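Local coordinates for protein glycerol dehydratase (Clostridium butyricum, PDB 1R9D) that converts glycerol to its dehydration product without vitamin B12, probably by glycine-radical chemistry as in the pyruvate formate-lyase family, at residues I644-G649 against G662-D667; L453-E458 against S650-T655; R31-T36 against E117-V122; S38-E43 against F123-G128. All blocks are in the same frame, centred on the assembly; numbering follows the deposited sequence.

Contact 1: residues I644-G649 against G662-D667; sequences INVYFG and GQPLAD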
loop_
_atom_site.group_PDB
_atom_site.type_symbol
_atom_site.label_atom_id
_atom_site.label_comp_id
_atom_site.label_asym_id
_atom_site.label_seq_id
_atom_site.Cartn_x
_atom_site.Cartn_y
_atom_site.Cartn_z
ATOM N N ILE A 644 25.786 -1.107 23.473
ATOM C CA ILE A 644 25.768 -2.484 22.994
ATOM C C ILE A 644 27.098 -3.236 22.951
ATOM O O ILE A 644 27.104 -4.457 22.798
ATOM C CB ILE A 644 25.095 -2.576 21.596
ATOM C CG1 ILE A 644 24.502 -3.975 21.393
ATOM C CG2 ILE A 644 26.118 -2.300 20.492
ATOM C CD1 ILE A 644 23.614 -4.097 20.160
ATOM N N ASN A 645 28.220 -2.536 23.093
ATOM C CA ASN A 645 29.513 -3.221 23.059
ATOM C C ASN A 645 29.641 -4.237 24.198
ATOM O O ASN A 645 30.347 -5.237 24.071
ATOM C CB ASN A 645 30.668 -2.212 23.103
ATOM C CG ASN A 645 30.663 -1.361 24.354
ATOM O OD1 ASN A 645 29.736 -0.585 24.593
ATOM N ND2 ASN A 645 31.709 -1.495 25.159
ATOM N N VAL A 646 28.956 -3.983 25.308
ATOM C CA VAL A 646 28.991 -4.905 26.439
ATOM C C VAL A 646 28.148 -6.128 26.086
ATOM O O VAL A 646 28.613 -7.259 26.189
ATOM C CB VAL A 646 28.445 -4.238 27.719
ATOM C CG1 VAL A 646 28.376 -5.255 28.857
ATOM C CG2 VAL A 646 29.347 -3.071 28.114
ATOM N N TYR A 647 26.911 -5.900 25.648
ATOM C CA TYR A 647 26.025 -6.998 25.265
ATOM C C TYR A 647 26.605 -7.838 24.126
ATOM O O TYR A 647 26.586 -9.069 24.183
ATOM C CB TYR A 647 24.654 -6.461 24.845
ATOM C CG TYR A 647 23.696 -7.546 24.411
ATOM C CD1 TYR A 647 23.324 -8.562 25.290
ATOM C CD2 TYR A 647 23.157 -7.557 23.125
ATOM C CE1 TYR A 647 22.438 -9.565 24.902
ATOM C CE2 TYR A 647 22.269 -8.557 22.726
ATOM C CZ TYR A 647 21.915 -9.554 23.621
ATOM O OH TYR A 647 21.032 -10.541 23.244
ATOM N N PHE A 648 27.106 -7.176 23.084
ATOM C CA PHE A 648 27.695 -7.895 21.952
ATOM C C PHE A 648 28.862 -8.745 22.450
ATOM O O PHE A 648 29.054 -9.878 22.005
ATOM C CB PHE A 648 28.199 -6.912 20.881
ATOM C CG PHE A 648 27.201 -6.632 19.767
ATOM C CD1 PHE A 648 27.516 -5.718 18.755
ATOM C CD2 PHE A 648 25.974 -7.288 19.715
ATOM C CE1 PHE A 648 26.621 -5.465 17.705
ATOM C CE2 PHE A 648 25.069 -7.042 18.668
ATOM C CZ PHE A 648 25.397 -6.129 17.663
ATOM N N GLY A 649 29.634 -8.192 23.380
ATOM C CA GLY A 649 30.770 -8.918 23.923
ATOM C C GLY A 649 30.368 -10.210 24.616
ATOM O O GLY A 649 31.065 -11.222 24.520
ATOM N N GLY A 662 32.961 -13.740 26.131
ATOM C CA GLY A 662 31.991 -13.036 26.950
ATOM C C GLY A 662 32.365 -11.649 27.433
ATOM O O GLY A 662 31.532 -10.960 28.021
ATOM N N GLN A 663 33.604 -11.230 27.192
ATOM C CA GLN A 663 34.055 -9.908 27.624
ATOM C C GLN A 663 33.573 -8.811 26.678
ATOM O O GLN A 663 33.333 -9.060 25.501
ATOM C CB GLN A 663 35.584 -9.882 27.722
ATOM C CG GLN A 663 36.124 -10.763 28.840
ATOM C CD GLN A 663 35.682 -10.275 30.201
ATOM O OE1 GLN A 663 36.073 -9.194 30.638
ATOM N NE2 GLN A 663 34.854 -11.065 30.877
ATOM N N PRO A 664 33.418 -7.581 27.189
ATOM C CA PRO A 664 32.956 -6.463 26.359
ATOM C C PRO A 664 33.857 -6.198 25.163
ATOM O O PRO A 664 35.050 -6.492 25.197
ATOM C CB PRO A 664 32.974 -5.281 27.324
ATOM C CG PRO A 664 32.729 -5.925 28.663
ATOM C CD PRO A 664 33.600 -7.155 28.588
ATOM N N LEU A 665 33.275 -5.649 24.104
ATOM C CA LEU A 665 34.044 -5.279 22.928
ATOM C C LEU A 665 34.403 -3.817 23.181
ATOM O O LEU A 665 33.907 -3.212 24.135
ATOM C CB LEU A 665 33.192 -5.381 21.661
ATOM C CG LEU A 665 32.655 -6.757 21.270
ATOM C CD1 LEU A 665 31.867 -6.638 19.965
ATOM C CD2 LEU A 665 33.811 -7.730 21.106
ATOM N N ALA A 666 35.265 -3.251 22.345
ATOM C CA ALA A 666 35.653 -1.852 22.488
ATOM C C ALA A 666 34.498 -0.955 22.041
ATOM O O ALA A 666 33.664 -1.366 21.231
ATOM C CB ALA A 666 36.893 -1.564 21.647
ATOM N N ASP A 667 34.463 0.267 22.565
ATOM C CA ASP A 667 33.413 1.234 22.242
ATOM C C ASP A 667 33.795 2.165 21.084
ATOM O O ASP A 667 34.839 2.808 21.119
ATOM C CB ASP A 667 33.088 2.061 23.492
ATOM C CG ASP A 667 34.334 2.647 24.145
ATOM O OD1 ASP A 667 34.503 3.883 24.110
ATOM O OD2 ASP A 667 35.152 1.869 24.687
HETATM O O HOH W 1 30.451 -8.383 28.002
#
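Asn645 O is gripped by two backbone N-H groups, that of Gly649 one helical turn further on and that of Leu665 across the contact, and they reach it from opposite faces of its carbonyl plane. The pairing ties helix 644-650 of the glycyl radical enzyme fold to the extended, irregular chain that returns beside it as residues 662-667. Leu665 N sits 3.0 Å from Asn645 O, above the carbonyl plane, with an almost straight N-H (177°). The amide of Asn645 answers: its ND2 donates to Leu665 O at 3.0 Å, and that oxygen lies nearly in the amide plane. A single asparagine thus takes up both the N-H and the C=O of Leu665. CG of Asn645 stands between its own backbone N and carbonyl carbon (chi1 60°), and ND2 has a second acceptor in Asp778 OD1 of helix 773-781, which fixes the rotation of the amide. The side chain is about 10 Å from a bound glycerol. At the C-terminal side of segment 644-649, Gly649 lies so close to the loop that a CB would clash with Gln663 O and Pro664 CA: Gly649 CA is 4.1 Å from Pro664 CA and only 3.0 Å from Gln663 O. Leu665 sends CD1 to Phe648 CB, 3.8 Å away, and rests CG on Gly649 CA, while CD2 packs on Ala454 of helix 453-461 and Pro664 CB lies over Val646. One water donates to both Val646 O and Gly662 O, each at 2.8 Å, and Gly662 CA makes a C-H...O contact of 3.2 Å with Gly649 O.

Contact 2: residues L453-E458 against S650-T655; sequences LARIVE and SLTGAT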
loop_
_atom_site.group_PDB
_atom_site.type_symbol
_atom_site.label_atom_id
_atom_site.label_comp_id
_atom_site.label_asym_id
_atom_site.label_seq_id
_atom_site.Cartn_x
_atom_site.Cartn_y
_atom_site.Cartn_z
ATOM N N LEU A 453 31.284 -6.676 14.512
ATOM C CA LEU A 453 32.465 -6.948 13.697
ATOM C C LEU A 453 33.306 -8.097 14.253
ATOM O O LEU A 453 33.898 -8.865 13.491
ATOM C CB LEU A 453 33.329 -5.694 13.596
ATOM C CG LEU A 453 32.700 -4.451 12.963
ATOM C CD1 LEU A 453 33.632 -3.266 13.194
ATOM C CD2 LEU A 453 32.451 -4.681 11.474
ATOM N N ALA A 454 33.359 -8.214 15.577
ATOM C CA ALA A 454 34.141 -9.274 16.214
ATOM C C ALA A 454 33.626 -10.672 15.865
ATOM O O ALA A 454 34.406 -11.618 15.739
ATOM C CB ALA A 454 34.151 -9.076 17.730
ATOM N N ARG A 455 32.313 -10.805 15.712
ATOM C CA ARG A 455 31.724 -12.093 15.365
ATOM C C ARG A 455 32.164 -12.538 13.980
ATOM O O ARG A 455 32.257 -13.732 13.711
ATOM C CB ARG A 455 30.198 -12.009 15.426
ATOM C CG ARG A 455 29.655 -11.960 16.844
ATOM C CD ARG A 455 29.589 -13.360 17.437
ATOM N NE ARG A 455 28.515 -14.128 16.814
ATOM C CZ ARG A 455 28.416 -15.452 16.847
ATOM N NH1 ARG A 455 29.331 -16.173 17.475
ATOM N NH2 ARG A 455 27.398 -16.056 16.246
ATOM N N ILE A 456 32.428 -11.580 13.093
ATOM C CA ILE A 456 32.865 -11.917 11.742
ATOM C C ILE A 456 34.263 -12.546 11.807
ATOM O O ILE A 456 34.585 -13.449 11.032
ATOM C CB ILE A 456 32.876 -10.660 10.825
ATOM C CG1 ILE A 456 31.457 -10.088 10.713
ATOM C CG2 ILE A 456 33.397 -11.021 9.436
ATOM C CD1 ILE A 456 30.424 -11.066 10.145
ATOM N N VAL A 457 35.093 -12.077 12.735
ATOM C CA VAL A 457 36.431 -12.649 12.879
ATOM C C VAL A 457 36.286 -14.082 13.394
ATOM O O VAL A 457 36.951 -14.991 12.910
ATOM C CB VAL A 457 37.297 -11.844 13.874
ATOM C CG1 VAL A 457 38.599 -12.589 14.148
ATOM C CG2 VAL A 457 37.602 -10.462 13.305
ATOM N N GLU A 458 35.399 -14.275 14.367
ATOM C CA GLU A 458 35.159 -15.598 14.942
ATOM C C GLU A 458 34.656 -16.566 13.871
ATOM O O GLU A 458 35.089 -17.719 13.805
ATOM C CB GLU A 458 34.140 -15.491 16.087
ATOM C CG GLU A 458 33.836 -16.804 16.793
ATOM C CD GLU A 458 32.916 -16.638 18.000
ATOM O OE1 GLU A 458 32.681 -17.643 18.705
ATOM O OE2 GLU A 458 32.427 -15.511 18.245
ATOM N N SER A 650 29.241 -10.177 25.316
ATOM C CA SER A 650 28.748 -11.354 26.027
ATOM C C SER A 650 28.345 -12.472 25.067
ATOM O O SER A 650 28.277 -13.640 25.458
ATOM C CB SER A 650 27.546 -10.981 26.901
ATOM O OG SER A 650 26.362 -10.862 26.122
ATOM N N LEU A 651 28.064 -12.114 23.817
ATOM C CA LEU A 651 27.660 -13.088 22.804
ATOM C C LEU A 651 28.818 -13.501 21.898
ATOM O O LEU A 651 28.628 -14.282 20.963
ATOM C CB LEU A 651 26.544 -12.508 21.924
ATOM C CG LEU A 651 25.256 -12.073 22.617
ATOM C CD1 LEU A 651 24.330 -11.386 21.608
ATOM C CD2 LEU A 651 24.587 -13.285 23.234
ATOM N N THR A 652 30.012 -12.986 22.180
ATOM C CA THR A 652 31.179 -13.278 21.352
ATOM C C THR A 652 32.236 -14.126 22.063
ATOM O O THR A 652 32.610 -13.833 23.190
ATOM C CB THR A 652 31.835 -11.965 20.898
ATOM O OG1 THR A 652 30.834 -11.108 20.332
ATOM C CG2 THR A 652 32.911 -12.234 19.866
ATOM N N GLY A 653 32.716 -15.167 21.391
ATOM C CA GLY A 653 33.727 -16.027 21.985
ATOM C C GLY A 653 35.080 -15.343 22.076
ATOM O O GLY A 653 35.211 -14.160 21.755
ATOM N N ALA A 654 36.093 -16.084 22.518
ATOM C CA ALA A 654 37.440 -15.535 22.630
ATOM C C ALA A 654 37.925 -15.101 21.248
ATOM O O ALA A 654 37.628 -15.755 20.247
ATOM C CB ALA A 654 38.388 -16.584 23.213
ATOM N N THR A 655 38.669 -14.001 21.196
ATOM C CA THR A 655 39.183 -13.501 19.927
ATOM C C THR A 655 40.717 -13.470 19.900
ATOM O O THR A 655 41.366 -13.466 20.949
ATOM C CB THR A 655 38.593 -12.101 19.624
ATOM O OG1 THR A 655 38.618 -11.294 20.811
ATOM C CG2 THR A 655 37.149 -12.236 19.138
HETATM O O HOH W 2 35.834 -17.888 19.527
#
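Helix 453-461, next in the chain after strand 449-452 of a mixed sheet, carries Ala454, Arg455 and Glu458 against Thr652 and Gly653 in the loop that leaves helix 644-650. Glu458 spans the gap fully stretched, its CG anti to the backbone N (chi1 -178°), and its OE2 accepts from Gly653 N at 3.2 Å. The N-H meets that oxygen from above the carboxylate plane. Arg455 NH1, one turn back on the same helix, reaches the same OE2 in a weak hydrogen bond of 3.3 Å that is part of a salt bridge. The guanidinium has other partners too: Asp466 through NH1, and the carbonyls of Asp150 and Cys149 through NE and NH2. Thr652 slides past Glu458 in the opposite direction, its CG2 touching Glu458 OE2 at 3.7 Å and Ala454 CB at 4.0 Å. Its hydroxyl is held by Phe648 O and Asn452 ND2, with Arg455 CG lying 3.8 Å from Thr652 OG1. One atom further out, Arg455 CD passes 3.8 Å from Leu651 O. A water donates to Ala654 O at 2.9 Å and only weakly to Glu458 OE1. With an arginine and a peptide N-H both turned to OE2, the setting would be expected to favour the ionised carboxylate of Glu458.

Contact 3: residues R31-T36 against E117-V122; sequences RAILIT and EKLKDV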
loop_
_atom_site.group_PDB
_atom_site.type_symbol
_atom_site.label_atom_id
_atom_site.label_comp_id
_atom_site.label_asym_id
_atom_site.label_seq_id
_atom_site.Cartn_x
_atom_site.Cartn_y
_atom_site.Cartn_z
ATOM N N ARG A 31 -2.106 6.838 26.319
ATOM C CA ARG A 31 -1.912 6.875 24.872
ATOM C C ARG A 31 -2.302 5.568 24.186
ATOM O O ARG A 31 -2.979 5.581 23.158
ATOM C CB ARG A 31 -0.459 7.214 24.511
ATOM C CG ARG A 31 -0.264 7.377 22.995
ATOM C CD ARG A 31 1.202 7.508 22.596
ATOM N NE ARG A 31 1.356 7.683 21.148
ATOM C CZ ARG A 31 1.238 6.711 20.246
ATOM N NH1 ARG A 31 0.966 5.468 20.623
ATOM N NH2 ARG A 31 1.397 6.986 18.956
ATOM N N ALA A 32 -1.884 4.442 24.755
ATOM C CA ALA A 32 -2.182 3.140 24.174
ATOM C C ALA A 32 -3.681 2.918 24.022
ATOM O O ALA A 32 -4.148 2.402 23.004
ATOM C CB ALA A 32 -1.581 2.034 25.030
ATOM N N ILE A 33 -4.434 3.300 25.046
ATOM C CA ILE A 33 -5.882 3.138 25.014
ATOM C C ILE A 33 -6.510 4.021 23.934
ATOM O O ILE A 33 -7.382 3.575 23.188
ATOM C CB ILE A 33 -6.505 3.476 26.399
ATOM C CG1 ILE A 33 -6.376 2.277 27.345
ATOM C CG2 ILE A 33 -7.985 3.812 26.250
ATOM C CD1 ILE A 33 -4.970 1.769 27.543
ATOM N N LEU A 34 -6.048 5.263 23.843
ATOM C CA LEU A 34 -6.576 6.211 22.871
ATOM C C LEU A 34 -6.311 5.867 21.405
ATOM O O LEU A 34 -7.207 5.989 20.570
ATOM C CB LEU A 34 -6.051 7.613 23.178
ATOM C CG LEU A 34 -6.572 8.240 24.475
ATOM C CD1 LEU A 34 -5.898 9.575 24.707
ATOM C CD2 LEU A 34 -8.087 8.421 24.388
ATOM N N ILE A 35 -5.095 5.440 21.076
ATOM C CA ILE A 35 -4.806 5.101 19.686
ATOM C C ILE A 35 -5.584 3.847 19.286
ATOM O O ILE A 35 -6.008 3.712 18.138
ATOM C CB ILE A 35 -3.279 4.890 19.445
ATOM C CG1 ILE A 35 -3.003 4.832 17.938
ATOM C CG2 ILE A 35 -2.803 3.612 20.123
ATOM C CD1 ILE A 35 -1.530 4.888 17.571
ATOM N N THR A 36 -5.789 2.941 20.241
ATOM C CA THR A 36 -6.532 1.708 19.987
ATOM C C THR A 36 -7.990 2.053 19.682
ATOM O O THR A 36 -8.599 1.499 18.767
ATOM C CB THR A 36 -6.478 0.763 21.215
ATOM O OG1 THR A 36 -5.117 0.372 21.459
ATOM C CG2 THR A 36 -7.319 -0.483 20.982
ATOM N N GLU A 117 -4.150 -4.174 33.460
ATOM C CA GLU A 117 -5.495 -4.608 33.118
ATOM C C GLU A 117 -5.997 -3.953 31.835
ATOM O O GLU A 117 -6.501 -4.633 30.943
ATOM C CB GLU A 117 -6.447 -4.286 34.274
ATOM C CG GLU A 117 -7.875 -4.762 34.065
ATOM C CD GLU A 117 -7.959 -6.244 33.752
ATOM O OE1 GLU A 117 -7.325 -7.045 34.474
ATOM O OE2 GLU A 117 -8.669 -6.609 32.789
ATOM N N LYS A 118 -5.855 -2.635 31.745
ATOM C CA LYS A 118 -6.314 -1.904 30.572
ATOM C C LYS A 118 -5.540 -2.236 29.303
ATOM O O LYS A 118 -6.076 -2.113 28.199
ATOM C CB LYS A 118 -6.267 -0.398 30.830
ATOM C CG LYS A 118 -7.303 0.072 31.845
ATOM C CD LYS A 118 -7.303 1.581 31.998
ATOM C CE LYS A 118 -8.393 2.025 32.966
ATOM N NZ LYS A 118 -8.460 3.507 33.108
ATOM N N LEU A 119 -4.288 -2.661 29.448
ATOM C CA LEU A 119 -3.489 -3.006 28.278
ATOM C C LEU A 119 -3.930 -4.319 27.639
ATOM O O LEU A 119 -3.616 -4.582 26.482
ATOM C CB LEU A 119 -2.004 -3.087 28.645
ATOM C CG LEU A 119 -1.321 -1.759 28.968
ATOM C CD1 LEU A 119 0.115 -2.021 29.397
ATOM C CD2 LEU A 119 -1.354 -0.852 27.742
ATOM N N LYS A 120 -4.661 -5.148 28.382
ATOM C CA LYS A 120 -5.116 -6.424 27.838
ATOM C C LYS A 120 -5.820 -6.254 26.493
ATOM O O LYS A 120 -5.509 -6.957 25.531
ATOM C CB LYS A 120 -6.054 -7.126 28.823
ATOM C CG LYS A 120 -5.365 -7.636 30.075
ATOM C CD LYS A 120 -6.367 -8.257 31.041
ATOM C CE LYS A 120 -5.672 -8.784 32.290
ATOM N NZ LYS A 120 -6.638 -9.365 33.267
ATOM N N ASP A 121 -6.765 -5.320 26.424
ATOM C CA ASP A 121 -7.493 -5.082 25.181
ATOM C C ASP A 121 -6.568 -4.553 24.084
ATOM O O ASP A 121 -6.776 -4.820 22.899
ATOM C CB ASP A 121 -8.624 -4.079 25.403
ATOM C CG ASP A 121 -9.477 -3.889 24.164
ATOM O OD1 ASP A 121 -10.152 -4.858 23.756
ATOM O OD2 ASP A 121 -9.470 -2.780 23.592
ATOM N N VAL A 122 -5.556 -3.790 24.485
ATOM C CA VAL A 122 -4.605 -3.231 23.531
ATOM C C VAL A 122 -3.861 -4.366 22.832
ATOM O O VAL A 122 -3.785 -4.404 21.605
ATOM C CB VAL A 122 -3.591 -2.302 24.239
ATOM C CG1 VAL A 122 -2.578 -1.768 23.232
ATOM C CG2 VAL A 122 -4.324 -1.148 24.903
#
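Ile33 and Val122 cross at about a right angle where two helices of the pyruvate formate-lyase-like fold run side by side. Helix 30-40 and helix 113-125 point roughly the same way, their axes 32° apart and 9.5 Å from each other at these segments, and no hydrogen bond joins residues 31-36 to residues 117-122. Ile33 reaches across with CD1. Its CG1 stands beside the backbone N, and chi2 of 56° then bends CD1 to the neighbouring helix, where it lies 4.0 Å from Val122 CG2 and 4.1 Å from Lys118 CB. Beyond CG, Lys118 runs out extended, its end leading away. Next to Ile33 in sequence, Ala32 offers its bare CB to the tip of Leu119, with CD2 of that residue at 4.0 Å. Val85 and Pro87, from a nearby loop, pack on Ala32 and Val122 respectively. Thr36 is the polar member. With chi1 of -63° its OG1 lies beside its own backbone N, and the hydroxyl donates to Ala32 O at 2.7 Å, while Thr36 N bonds the same oxygen from the opposite face of the carbonyl. Trp126 NE1 is a further partner of the hydroxyl, whose buried oxygen is therefore satisfied although its neighbour across the contact is valine. That oxygen sits astride the fork of Val122, 3.8 Å from both CG1 and CG2. The methyl of Thr36 faces Asp121, whose carboxylate is bound by Lys40; Thr36 CG2 is 4.1 Å from Asp121 OD2.

Contact 4: residues S38-E43 against F123-G128; sequences SFKQTE and FEYWNG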
loop_
_atom_site.group_PDB
_atom_site.type_symbol
_atom_site.label_atom_id
_atom_site.label_comp_id
_atom_site.label_asym_id
_atom_site.label_seq_id
_atom_site.Cartn_x
_atom_site.Cartn_y
_atom_site.Cartn_z
ATOM N N SER A 38 -9.136 4.917 18.521
ATOM C CA SER A 38 -9.209 5.604 17.236
ATOM C C SER A 38 -9.132 4.630 16.065
ATOM O O SER A 38 -9.963 4.681 15.160
ATOM C CB SER A 38 -8.091 6.644 17.119
ATOM O OG SER A 38 -8.186 7.354 15.893
ATOM N N PHE A 39 -8.142 3.741 16.079
ATOM C CA PHE A 39 -7.993 2.774 14.992
ATOM C C PHE A 39 -9.225 1.888 14.797
ATOM O O PHE A 39 -9.547 1.495 13.675
ATOM C CB PHE A 39 -6.754 1.902 15.212
ATOM C CG PHE A 39 -5.523 2.406 14.503
ATOM C CD1 PHE A 39 -4.989 3.653 14.808
ATOM C CD2 PHE A 39 -4.916 1.640 13.510
ATOM C CE1 PHE A 39 -3.862 4.136 14.131
ATOM C CE2 PHE A 39 -3.793 2.110 12.828
ATOM C CZ PHE A 39 -3.267 3.360 13.138
ATOM N N LYS A 40 -9.915 1.571 15.887
ATOM C CA LYS A 40 -11.109 0.742 15.799
ATOM C C LYS A 40 -12.206 1.453 15.013
ATOM O O LYS A 40 -13.097 0.809 14.462
ATOM C CB LYS A 40 -11.627 0.398 17.199
ATOM C CG LYS A 40 -10.813 -0.663 17.917
ATOM C CD LYS A 40 -11.417 -0.990 19.280
ATOM C CE LYS A 40 -10.627 -2.090 19.972
ATOM N NZ LYS A 40 -11.146 -2.375 21.339
ATOM N N GLN A 41 -12.126 2.779 14.958
ATOM C CA GLN A 41 -13.121 3.585 14.255
ATOM C C GLN A 41 -12.703 4.053 12.862
ATOM O O GLN A 41 -13.485 4.714 12.173
ATOM C CB GLN A 41 -13.477 4.815 15.093
ATOM C CG GLN A 41 -14.150 4.490 16.409
ATOM C CD GLN A 41 -15.424 3.702 16.209
ATOM O OE1 GLN A 41 -16.338 4.149 15.512
ATOM N NE2 GLN A 41 -15.494 2.521 16.812
ATOM N N THR A 42 -11.487 3.713 12.441
ATOM C CA THR A 42 -11.004 4.152 11.136
ATOM C C THR A 42 -10.525 3.022 10.223
ATOM O O THR A 42 -9.703 3.249 9.336
ATOM C CB THR A 42 -9.847 5.162 11.304
ATOM O OG1 THR A 42 -8.762 4.532 11.996
ATOM C CG2 THR A 42 -10.302 6.375 12.111
ATOM N N GLU A 43 -11.050 1.818 10.425
ATOM C CA GLU A 43 -10.655 0.654 9.630
ATOM C C GLU A 43 -10.759 0.825 8.114
ATOM O O GLU A 43 -9.946 0.275 7.373
ATOM C CB GLU A 43 -11.481 -0.571 10.037
ATOM C CG GLU A 43 -11.341 -0.974 11.502
ATOM C CD GLU A 43 -10.065 -1.747 11.801
ATOM O OE1 GLU A 43 -9.248 -1.959 10.876
ATOM O OE2 GLU A 43 -9.885 -2.149 12.971
ATOM N N PHE A 123 -3.323 -5.295 23.620
ATOM C CA PHE A 123 -2.600 -6.441 23.076
ATOM C C PHE A 123 -3.505 -7.240 22.144
ATOM O O PHE A 123 -3.066 -7.731 21.104
ATOM C CB PHE A 123 -2.116 -7.360 24.204
ATOM C CG PHE A 123 -1.167 -6.700 25.169
ATOM C CD1 PHE A 123 -1.275 -6.940 26.536
ATOM C CD2 PHE A 123 -0.161 -5.853 24.716
ATOM C CE1 PHE A 123 -0.397 -6.344 27.440
ATOM C CE2 PHE A 123 0.726 -5.252 25.612
ATOM C CZ PHE A 123 0.607 -5.498 26.976
ATOM N N GLU A 124 -4.774 -7.370 22.524
ATOM C CA GLU A 124 -5.728 -8.122 21.717
ATOM C C GLU A 124 -6.012 -7.462 20.370
ATOM O O GLU A 124 -5.998 -8.127 19.336
ATOM C CB GLU A 124 -7.041 -8.302 22.483
ATOM C CG GLU A 124 -8.042 -9.204 21.785
ATOM C CD GLU A 124 -9.352 -9.318 22.547
ATOM O OE1 GLU A 124 -9.314 -9.647 23.754
ATOM O OE2 GLU A 124 -10.419 -9.080 21.938
ATOM N N TYR A 125 -6.264 -6.159 20.371
ATOM C CA TYR A 125 -6.559 -5.477 19.117
ATOM C C TYR A 125 -5.398 -5.452 18.130
ATOM O O TYR A 125 -5.566 -5.788 16.959
ATOM C CB TYR A 125 -6.992 -4.029 19.349
ATOM C CG TYR A 125 -7.189 -3.289 18.037
ATOM C CD1 TYR A 125 -8.314 -3.523 17.245
ATOM C CD2 TYR A 125 -6.209 -2.425 17.546
ATOM C CE1 TYR A 125 -8.458 -2.919 15.998
ATOM C CE2 TYR A 125 -6.341 -1.816 16.295
ATOM C CZ TYR A 125 -7.468 -2.070 15.528
ATOM O OH TYR A 125 -7.600 -1.490 14.286
ATOM N N TRP A 126 -4.223 -5.047 18.604
ATOM C CA TRP A 126 -3.062 -4.924 17.726
ATOM C C TRP A 126 -2.386 -6.197 17.252
ATOM O O TRP A 126 -1.396 -6.140 16.525
ATOM C CB TRP A 126 -2.024 -4.008 18.367
ATOM C CG TRP A 126 -2.504 -2.605 18.508
ATOM C CD1 TRP A 126 -3.123 -2.053 19.593
ATOM C CD2 TRP A 126 -2.441 -1.575 17.514
ATOM N NE1 TRP A 126 -3.447 -0.744 19.336
ATOM C CE2 TRP A 126 -3.040 -0.425 18.067
ATOM C CE3 TRP A 126 -1.935 -1.515 16.206
ATOM C CZ2 TRP A 126 -3.152 0.781 17.360
ATOM C CZ3 TRP A 126 -2.044 -0.316 15.500
ATOM C CH2 TRP A 126 -2.647 0.815 16.080
ATOM N N ASN A 127 -2.917 -7.347 17.641
ATOM C CA ASN A 127 -2.326 -8.602 17.214
ATOM C C ASN A 127 -2.301 -8.714 15.687
ATOM O O ASN A 127 -3.349 -8.720 15.034
ATOM C CB ASN A 127 -3.097 -9.782 17.809
ATOM C CG ASN A 127 -2.527 -11.114 17.386
ATOM O OD1 ASN A 127 -1.324 -11.346 17.486
ATOM N ND2 ASN A 127 -3.391 -12.003 16.908
ATOM N N GLY A 128 -1.094 -8.796 15.132
ATOM C CA GLY A 128 -0.922 -8.915 13.695
ATOM C C GLY A 128 -1.047 -7.615 12.918
ATOM O O GLY A 128 -0.901 -7.610 11.698
#
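Tyr125 reaches across to Lys40, Phe39 and Glu43, meeting them in turn from CB to hydroxyl. Its CB points toward residues 38-43, with CG anti to the backbone N (chi1 175°). CB and CG lie beside Lys40 CE, the lysine sliding past in the opposite direction with its chain stretched straight. CD1 touches both CE and CG of Lys40, and CE1 is 3.8 Å from Lys40 CG. This methylene makes an off-centre CH-pi contact, 4.2 Å from the centroid of the Tyr125 ring and 29° off the normal. On the other rim, Tyr125 CE2 has Phe39 CB at 3.9 Å. Tyr125 CZ lies between Phe39 CB and Glu43 OE2, the latter 3.5 Å away. At the tip, Tyr125 OH donates to Glu43 OE2 over 2.7 Å and sits at the edge of the Phe39 ring, 3.6 Å from Phe39 CB. Tyr125 and Glu43 meet tip to tip, the hydroxyl approaching from above the carboxylate plane. The contact lies where helices 30-40 and 113-125 of the pyruvate formate-lyase-like fold both come to their C-terminal ends. In the turn after the first helix, Glu43 O accepts from Arg516 NH2 of the second subunit, and Glu43 packs on Asn127 of that subunit. Next to Tyr125 in sequence, Trp126 points the edge of its six-membered ring at the face of Phe39, in an edge-to-face pair with planes 50° apart. Trp126 CH2 stands over the centre of the Phe39 ring, 3.5 Å above its plane, while Tyr125 CD2 lies over one face of the indole, toward the rim.

Along the chain, contacts 3 and 4 come first and interleave, both joining helix 30-40 to helix 113-125; their centres are 10 Å apart and they touch, so the two form one interface that runs on into the helix ends. Contacts 1 and 2 follow much later, also interleaved, with centres 9 Å apart: contact 1 folds the loop after helix 644-650 back on that helix, and contact 2 sets the same loop against helix 453-461. Between them Gly662 N and Thr652 O probably bond. The two pairs lie far apart, contact 1 about 36 Å from contact 3 between centres. Asn645 of contact 1 lies about 10 Å from a bound glycerol, whereas contact 4 borders the second subunit.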